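Local coordinates for protein glutamate receptor 1 (Adineta vaga, PDB 4IO2) that binds L-glutamate in the cleft of its bilobed ligand-binding domain, the part present here, and probably couples that binding to opening of an ion channel, at residues M107-R112 with D118-L123; I128-I133 with D143-E148. One frame throughout, in Å; residues are numbered along the deposited sequence. Where two conformers were deposited one is given.

Both contacts lie in the same lobe of the bilobed, periplasmic-binding-protein-like domain, and they follow one another along the chain without nesting or crossing. From the N terminus, strand 103-112 comes first; the loop 113-119 then brings the chain back, and contact 1 sets the start of helix 120-125 against that strand. The chain leaves the helix through 128-133, and contact 2 closes a longer excursion that includes strand 134-136 and the start of helix 140-148. Leu123 joins the two contacts, with its CD1 3.9 Å from Ile128 CD1, and Met120 does so beside Tyr144. Sheet, short helix, loop and helix 140-148 are thus packed together through Met120 and Leu123.

Contact 1: M107-R112 with D118-L123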
# COMPACT_ATOMS: atom_id res chain seq x y z
N MET A 107 -2.59 11.34 5.76
CA MET A 107 -2.80 12.79 5.87
C MET A 107 -2.29 13.31 7.18
O MET A 107 -2.18 12.56 8.16
CB MET A 107 -4.27 13.21 5.67
CG MET A 107 -4.82 12.84 4.32
SD MET A 107 -6.45 13.56 4.02
CE MET A 107 -7.50 12.45 4.92
N ARG A 108 -1.95 14.60 7.17
CA ARG A 108 -1.60 15.33 8.36
C ARG A 108 -2.40 16.59 8.49
O ARG A 108 -2.98 17.06 7.53
CB ARG A 108 -0.10 15.64 8.42
CG ARG A 108 0.69 14.30 8.57
CD ARG A 108 1.94 14.35 9.33
NE ARG A 108 1.76 14.85 10.67
CZ ARG A 108 2.77 15.32 11.36
NH1 ARG A 108 3.98 15.36 10.77
NH2 ARG A 108 2.58 15.80 12.58
N ILE A 109 -2.50 17.08 9.72
CA ILE A 109 -3.08 18.37 9.97
C ILE A 109 -2.05 19.49 9.71
O ILE A 109 -0.96 19.46 10.25
CB ILE A 109 -3.58 18.44 11.41
CG1 ILE A 109 -4.65 17.36 11.67
CG2 ILE A 109 -4.12 19.86 11.69
CD1 ILE A 109 -4.98 17.11 13.14
N LEU A 110 -2.44 20.45 8.86
CA LEU A 110 -1.64 21.64 8.45
C LEU A 110 -2.18 22.85 9.21
O LEU A 110 -3.37 23.07 9.26
CB LEU A 110 -1.79 21.87 6.94
CG LEU A 110 -1.02 23.06 6.33
CD1 LEU A 110 0.44 22.83 6.38
CD2 LEU A 110 -1.46 23.32 4.86
N MET A 111 -1.26 23.69 9.70
CA MET A 111 -1.66 24.86 10.50
C MET A 111 -0.54 25.88 10.52
O MET A 111 0.58 25.58 10.10
CB MET A 111 -1.94 24.41 11.94
CG MET A 111 -0.71 23.91 12.73
SD MET A 111 -1.16 23.45 14.43
CE MET A 111 0.43 23.42 15.26
N ARG A 112 -0.82 27.09 11.01
CA ARG A 112 0.23 28.07 11.27
C ARG A 112 1.12 27.61 12.39
O ARG A 112 0.64 27.04 13.40
CB ARG A 112 -0.38 29.39 11.71
CG ARG A 112 -1.17 30.11 10.64
CD ARG A 112 -1.78 31.42 11.25
NE ARG A 112 -2.64 31.16 12.43
CZ ARG A 112 -3.92 30.76 12.37
NH1 ARG A 112 -4.51 30.56 11.19
NH2 ARG A 112 -4.60 30.52 13.50
N ASP A 118 -3.24 20.17 19.29
CA ASP A 118 -2.39 19.01 19.60
C ASP A 118 -2.55 17.88 18.57
O ASP A 118 -1.67 17.01 18.40
CB ASP A 118 -2.72 18.49 21.01
CG ASP A 118 -2.56 19.58 22.09
OD1 ASP A 118 -1.40 19.98 22.35
OD2 ASP A 118 -3.58 20.02 22.69
N GLY A 119 -3.67 17.88 17.86
CA GLY A 119 -3.97 16.80 16.94
C GLY A 119 -5.47 16.68 16.69
O GLY A 119 -6.25 17.60 16.95
N MET A 120 -5.87 15.52 16.20
CA MET A 120 -7.23 15.33 15.72
C MET A 120 -8.31 15.47 16.80
O MET A 120 -9.43 15.84 16.49
CB MET A 120 -7.32 13.95 15.07
CG MET A 120 -8.63 13.71 14.40
SD MET A 120 -8.92 14.79 12.95
CE MET A 120 -7.74 14.23 11.76
N ASP A 121 -7.99 15.20 18.05
CA ASP A 121 -9.00 15.34 19.12
C ASP A 121 -9.53 16.76 19.21
O ASP A 121 -10.70 16.98 19.46
CB ASP A 121 -8.44 14.94 20.48
CG ASP A 121 -8.28 13.44 20.62
OD1 ASP A 121 -8.92 12.71 19.83
OD2 ASP A 121 -7.53 13.00 21.52
N ASP A 122 -8.66 17.73 18.97
CA ASP A 122 -9.09 19.12 19.07
C ASP A 122 -10.11 19.49 17.99
O ASP A 122 -10.94 20.35 18.20
CB ASP A 122 -7.87 20.06 19.05
CG ASP A 122 -7.09 20.04 20.37
OD1 ASP A 122 -7.68 19.70 21.41
OD2 ASP A 122 -5.88 20.35 20.37
N LEU A 123 -10.10 18.79 16.86
CA LEU A 123 -11.10 19.04 15.82
C LEU A 123 -12.39 18.29 16.12
O LEU A 123 -13.46 18.72 15.72
CB LEU A 123 -10.60 18.58 14.42
CG LEU A 123 -9.61 19.46 13.68
CD1 LEU A 123 -8.39 19.56 14.51
CD2 LEU A 123 -9.29 18.87 12.31
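In one lobe of the clamshell-shaped glutamate-binding domain, helix 120-125 packs its first turn against a strand of the antiparallel sheet, and Ile109 of that strand makes the contact. The meeting is apolar, with no hydrogen bond between 107-112 and 118-123. Ile109 reaches across with the end of its longer branch: CG1 lies anti to the carbonyl carbon (chi1 -60°) and the chain then extends, carrying CD1 to the backbone just ahead of the helix. There CD1 lies 3.6 Å from Gly119 C and equally close to Met120 N, so the methyl rests on the peptide group joining these residues. Two side chains also approach this methyl, Met120 through CE at 4.2 Å and Leu123 through CD1 at 4.4 Å. Met120 folds back, its CG anti to the backbone N (chi1 -173°) and the later torsions bent, which brings CE to the isoleucine. Gly119 has backbone angles at which a side chain would press on the preceding carbonyl oxygen. The turn is tied by Asp122, whose OD2 accepts the N-H of Asp118 over 2.9 Å, nearly straight at 168°. Strand 103-112 pairs with 177-180, 195-198 and 200-211; Val198 and Phe202 from the latter two touch Ile109, while Leu123 also packs on Phe178 of strand 177-180.

Contact 2: I128-I133 with D143-E148; sequences IPYNRI and DYYLRE
The backbones stay well apart, their nearest CA atoms, those of Ile133 and Tyr145, lying 9.3 Å from each other, as the short 3-10 turn 130-132 leads the chain past helix 140-148. Tyr145 spans this distance. With CG set anti to the backbone N (chi1 -180°), its ring projects from the helix toward the loop and meets two residues there. Ile133 meets the ring obliquely, at CE2, with both branches: CG2 lies 3.8 Å from CE2 of Tyr145, and Ile133 CD1 is 4.0 Å from that same ring carbon. Farther out, the phenol oxygen reaches the base of Tyr130, where Tyr145 OH is 3.4 Å from Tyr130 CB and similarly close to CD1. The two tyrosine side chains cross at about a right angle, and neither hydroxyl bonds to the other; the OH of Tyr145 instead hydrogen-bonds to Asn155 OD1. That bond and the isoleucine together would limit how the ring can shift. A leucine in place of Tyr145 would probably leave Asn155 without its phenol partner and open a gap beside Tyr130. On the helix itself, Arg147 forms a side-on salt bridge with Glu148, OE2 lying in the guanidinium plane, and also packs on Glu230 of the second subunit. The contact joins the loop before strand 134-136 to helix 140-148 in the glutamate-binding domain, near the pocket but not in it, the side chain of Tyr145 being about 10 Å from those of Arg136 and Ala140, which bind glutamate. Phe156 meets the Tyr145 ring edge-to-face, and Ile133, just before strand 134-136, pairs its backbone with Tyr157 of strand 157-159 and packs on Leu123 of helix 120-125.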
# COMPACT_ATOMS: atom_id res chain seq x y z
N ILE A 128 -12.20 23.81 17.89
CA ILE A 128 -12.21 24.57 16.65
C ILE A 128 -13.63 24.44 16.12
O ILE A 128 -14.11 23.32 15.91
CB ILE A 128 -11.24 23.94 15.59
CG1 ILE A 128 -9.84 23.77 16.17
CG2 ILE A 128 -11.19 24.80 14.33
CD1 ILE A 128 -8.81 23.36 15.16
N PRO A 129 -14.33 25.58 15.90
CA PRO A 129 -15.63 25.47 15.23
C PRO A 129 -15.44 24.81 13.88
O PRO A 129 -14.35 24.90 13.33
CB PRO A 129 -16.06 26.93 15.03
CG PRO A 129 -15.19 27.74 15.97
CD PRO A 129 -13.91 26.99 16.08
N TYR A 130 -16.48 24.16 13.35
CA TYR A 130 -16.41 23.51 12.04
C TYR A 130 -15.93 24.45 10.95
O TYR A 130 -15.12 24.04 10.09
CB TYR A 130 -17.77 22.98 11.65
CG TYR A 130 -18.33 21.94 12.59
CD1 TYR A 130 -17.68 20.74 12.81
CD2 TYR A 130 -19.51 22.19 13.30
CE1 TYR A 130 -18.20 19.78 13.66
CE2 TYR A 130 -20.05 21.23 14.15
CZ TYR A 130 -19.37 20.03 14.33
OH TYR A 130 -19.86 19.05 15.17
N ASN A 131 -16.41 25.70 10.95
CA ASN A 131 -16.01 26.65 9.92
C ASN A 131 -14.57 27.20 10.02
O ASN A 131 -14.14 28.05 9.20
CB ASN A 131 -16.91 27.81 9.85
CG ASN A 131 -16.84 28.50 8.51
OD1 ASN A 131 -16.87 27.87 7.48
ND2 ASN A 131 -16.87 29.79 8.54
N ARG A 132 -13.85 26.78 11.06
CA ARG A 132 -12.42 27.06 11.08
C ARG A 132 -11.54 25.88 10.67
O ARG A 132 -10.30 25.96 10.73
CB ARG A 132 -12.04 27.64 12.43
CG ARG A 132 -12.77 29.01 12.63
CD ARG A 132 -12.23 29.97 13.69
NE ARG A 132 -10.82 30.30 13.43
CZ ARG A 132 -10.36 31.30 12.68
NH1 ARG A 132 -11.15 32.16 12.08
NH2 ARG A 132 -9.06 31.41 12.50
N ILE A 133 -12.21 24.82 10.23
CA ILE A 133 -11.52 23.74 9.54
C ILE A 133 -11.68 23.87 8.01
O ILE A 133 -12.78 23.71 7.51
CB ILE A 133 -12.06 22.39 10.05
CG1 ILE A 133 -11.98 22.30 11.59
CG2 ILE A 133 -11.32 21.21 9.36
CD1 ILE A 133 -12.77 21.17 12.14
N ASP A 143 -14.07 13.54 2.17
CA ASP A 143 -14.88 12.45 2.70
C ASP A 143 -14.48 12.01 4.10
O ASP A 143 -15.34 11.59 4.88
CB ASP A 143 -15.02 11.30 1.73
CG ASP A 143 -15.84 11.70 0.50
OD1 ASP A 143 -16.94 12.33 0.63
OD2 ASP A 143 -15.33 11.50 -0.59
N TYR A 144 -13.20 12.15 4.45
CA TYR A 144 -12.79 11.91 5.82
C TYR A 144 -13.52 12.86 6.77
O TYR A 144 -14.04 12.45 7.80
CB TYR A 144 -11.26 12.03 5.98
CG TYR A 144 -10.81 11.77 7.38
CD1 TYR A 144 -10.82 12.78 8.34
CD2 TYR A 144 -10.38 10.50 7.77
CE1 TYR A 144 -10.42 12.53 9.62
CE2 TYR A 144 -9.99 10.25 9.06
CZ TYR A 144 -10.01 11.26 9.98
OH TYR A 144 -9.64 11.01 11.28
N TYR A 145 -13.50 14.14 6.43
CA TYR A 145 -14.16 15.14 7.25
C TYR A 145 -15.62 14.78 7.47
O TYR A 145 -16.13 14.83 8.61
CB TYR A 145 -14.03 16.51 6.59
CG TYR A 145 -14.69 17.61 7.39
CD1 TYR A 145 -16.04 17.87 7.25
CD2 TYR A 145 -13.96 18.38 8.30
CE1 TYR A 145 -16.67 18.85 7.96
CE2 TYR A 145 -14.59 19.36 9.04
CZ TYR A 145 -15.94 19.59 8.85
OH TYR A 145 -16.60 20.57 9.56
N LEU A 146 -16.32 14.46 6.38
CA LEU A 146 -17.75 14.24 6.44
C LEU A 146 -18.09 12.99 7.28
O LEU A 146 -19.11 12.98 7.99
CB LEU A 146 -18.34 14.12 5.03
CG LEU A 146 -18.35 15.42 4.22
CD1 LEU A 146 -18.73 15.15 2.77
CD2 LEU A 146 -19.20 16.49 4.86
N ARG A 147 -17.24 11.97 7.25
CA ARG A 147 -17.48 10.79 8.08
C ARG A 147 -17.05 10.95 9.54
O ARG A 147 -17.74 10.47 10.44
CB ARG A 147 -16.80 9.56 7.49
CG ARG A 147 -17.09 8.27 8.29
CD ARG A 147 -16.31 7.05 7.77
NE ARG A 147 -14.89 7.32 7.90
CZ ARG A 147 -14.07 7.62 6.90
NH1 ARG A 147 -14.48 7.59 5.64
NH2 ARG A 147 -12.81 7.92 7.19
N GLU A 148 -15.91 11.58 9.77
CA GLU A 148 -15.26 11.56 11.09
C GLU A 148 -15.46 12.77 11.97
O GLU A 148 -15.34 12.68 13.19
CB GLU A 148 -13.75 11.41 10.94
CG GLU A 148 -13.37 10.21 10.13
CD GLU A 148 -13.39 8.92 10.90
OE1 GLU A 148 -13.31 8.96 12.14
OE2 GLU A 148 -13.47 7.87 10.24